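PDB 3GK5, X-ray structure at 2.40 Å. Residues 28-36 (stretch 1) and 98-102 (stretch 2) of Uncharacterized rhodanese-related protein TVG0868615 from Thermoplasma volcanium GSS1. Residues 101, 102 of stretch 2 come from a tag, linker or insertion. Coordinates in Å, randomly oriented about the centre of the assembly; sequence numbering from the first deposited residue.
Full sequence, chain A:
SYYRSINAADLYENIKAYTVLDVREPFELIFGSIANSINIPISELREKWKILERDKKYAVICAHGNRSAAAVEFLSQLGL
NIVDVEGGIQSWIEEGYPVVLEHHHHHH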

# COMPACT_ATOMS: atom_id res chain seq x y z
N GLU A 28 12.45 2.41 5.47
CA GLU A 28 11.41 3.39 5.71
C GLU A 28 10.34 2.89 6.66
O GLU A 28 9.68 3.68 7.32
CB GLU A 28 10.75 3.80 4.38
CG GLU A 28 11.66 4.59 3.46
CD GLU A 28 11.02 4.92 2.13
OE1 GLU A 28 11.21 4.16 1.16
OE2 GLU A 28 10.33 5.96 2.06
N LEU A 29 10.17 1.57 6.73
CA LEU A 29 9.15 1.01 7.61
C LEU A 29 9.54 1.01 9.08
O LEU A 29 8.68 0.91 9.95
CB LEU A 29 8.78 -0.41 7.16
CG LEU A 29 7.72 -0.51 6.07
CD1 LEU A 29 8.23 0.11 4.80
CD2 LEU A 29 7.34 -1.99 5.83
N ILE A 30 10.82 1.14 9.37
CA ILE A 30 11.23 1.14 10.76
C ILE A 30 10.69 2.39 11.46
O ILE A 30 10.66 2.46 12.69
CB ILE A 30 12.76 1.07 10.89
CG1 ILE A 30 13.39 2.39 10.49
CG2 ILE A 30 13.30 -0.03 10.00
CD1 ILE A 30 13.56 3.34 11.65
N PHE A 31 10.26 3.37 10.67
CA PHE A 31 9.73 4.59 11.25
C PHE A 31 8.21 4.52 11.42
O PHE A 31 7.58 5.45 11.92
CB PHE A 31 10.14 5.79 10.41
CG PHE A 31 11.63 6.04 10.40
CD1 PHE A 31 12.30 6.40 11.57
CD2 PHE A 31 12.36 5.92 9.22
CE1 PHE A 31 13.68 6.63 11.56
CE2 PHE A 31 13.74 6.15 9.20
CZ PHE A 31 14.40 6.50 10.37
N GLY A 32 7.62 3.40 11.02
CA GLY A 32 6.18 3.26 11.16
C GLY A 32 5.52 2.70 9.92
O GLY A 32 5.86 3.09 8.80
N SER A 33 4.59 1.77 10.12
CA SER A 33 3.88 1.18 9.00
C SER A 33 2.53 0.68 9.44
O SER A 33 2.30 0.43 10.62
CB SER A 33 4.69 0.02 8.41
OG SER A 33 4.71 -1.08 9.31
N ILE A 34 1.61 0.54 8.49
CA ILE A 34 0.29 0.06 8.83
C ILE A 34 0.42 -1.42 9.15
O ILE A 34 1.16 -2.14 8.48
CB ILE A 34 -0.68 0.25 7.67
CG1 ILE A 34 -0.69 1.73 7.27
CG2 ILE A 34 -2.07 -0.22 8.08
CD1 ILE A 34 -1.60 2.04 6.12
N ALA A 35 -0.30 -1.85 10.17
CA ALA A 35 -0.25 -3.22 10.63
C ALA A 35 -0.57 -4.27 9.58
O ALA A 35 -1.48 -4.11 8.76
CB ALA A 35 -1.19 -3.39 11.82
N ASN A 36 0.19 -5.36 9.64
CA ASN A 36 0.04 -6.50 8.74
C ASN A 36 0.24 -6.14 7.27
O ASN A 36 -0.15 -6.91 6.39
CB ASN A 36 -1.33 -7.16 8.93
CG ASN A 36 -1.60 -7.54 10.38
OD1 ASN A 36 -0.78 -8.19 11.03
ND2 ASN A 36 -2.77 -7.16 10.88
N PRO A 98 -3.40 4.82 13.42
CA PRO A 98 -2.50 3.84 14.02
C PRO A 98 -1.41 3.30 13.11
O PRO A 98 -1.66 2.84 11.98
CB PRO A 98 -3.45 2.76 14.51
CG PRO A 98 -4.55 2.81 13.50
CD PRO A 98 -4.77 4.29 13.35
N VAL A 99 -0.18 3.35 13.61
CA VAL A 99 0.97 2.86 12.89
C VAL A 99 1.81 2.01 13.84
O VAL A 99 1.84 2.26 15.05
CB VAL A 99 1.78 4.05 12.29
CG1 VAL A 99 2.78 4.59 13.30
CG2 VAL A 99 2.44 3.63 11.01
N VAL A 100 2.48 1.00 13.30
CA VAL A 100 3.30 0.08 14.08
C VAL A 100 4.81 0.30 13.93
O VAL A 100 5.29 0.59 12.84
CB VAL A 100 3.00 -1.38 13.71
CG1 VAL A 100 3.94 -2.31 14.46
CG2 VAL A 100 1.56 -1.71 14.03
N LEU A 101 5.54 0.12 15.03
CA LEU A 101 7.00 0.28 15.06
C LEU A 101 7.77 -0.95 14.58
O LEU A 101 8.98 -0.88 14.36
CB LEU A 101 7.45 0.63 16.49
CG LEU A 101 6.89 -0.14 17.70
CD1 LEU A 101 5.43 0.26 17.96
CD2 LEU A 101 7.02 -1.65 17.48
N GLU A 102 7.07 -2.07 14.41
CA GLU A 102 7.69 -3.31 13.96
C GLU A 102 8.58 -3.07 12.74
O GLU A 102 9.81 -3.07 12.84
CB GLU A 102 6.60 -4.33 13.65
CG GLU A 102 7.08 -5.68 13.13
CD GLU A 102 7.52 -5.63 11.68
OE1 GLU A 102 8.71 -5.38 11.41
OE2 GLU A 102 6.65 -5.82 10.80
O HOH W 1 -2.35 0.20 11.59

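How does stretch 1 arrive at the contact? Its first residues belong to a weakly bonded helical segment that passes into a turn. The amide of Phe31 makes only a weak hydrogen bond to Glu28 (N to O, 3.4 Å), whereas a type I beta turn from Leu29 to Gly32 is fastened by a better one, Gly32 N to Leu29 O at 2.9 Å. Glu28 stays out of reach of stretch 2, and the CA-to-CB bonds of Ile30 and Phe31 point away from it. The chain therefore approaches its partner mainly through backbone, and the closest atoms of Ile30 and Leu101, the latter a tag residue, are two carbonyl oxygens, O to O 4.1 Å apart.

Why does a glycine stand where the stretches meet? Gly32 is the first residue after the helix to leave helical backbone angles, and its phi of 134° with psi of 137° would jam a CB against the carbonyl oxygen of Phe31. An ideal CB would also sit tightly, 3.3 Å from Val99 CG2. Gly32 CA itself lies 3.3 Å from Val100 O, in a CA-H...O contact with an angle of 155° at the hydrogen.

What bonds the two backbones together? Ser33 and Val100 form a single antiparallel bridge, with their CA atoms 5.2 Å apart. Val100 N donates to Ser33 O at 2.7 Å and 174°, short and nearly straight; Ser33 N donates to Val100 O at 3.0 Å, more bent at 141°. Each residue thus satisfies both its amide and its carbonyl with the other. Val100 O also receives the Gly32 CA contact, and Ser33 O is approached by Val99 CA at 3.6 Å. The serine side chain takes no part in the pairing: its CA-to-CB bond points away from stretch 2. Val99 instead presses a methyl group against the backbone, its CG2 lying 3.0 Å from Ser33 N, a very close approach for an apolar carbon.

What continues the contact beyond the bridge? Ile34 turns its CB away, although its CA lies 5.0 Å from that of Val99. At Ala35 the small methyl meets a valine branch, CB to Val100 CG2 at 3.9 Å, an apolar contact at van der Waals range. The polar backbone here is joined through water 1, which accepts from Ala35 N at 3.2 Å and donates to Pro98 O at 2.8 Å, linking the stretches where no direct hydrogen bond does.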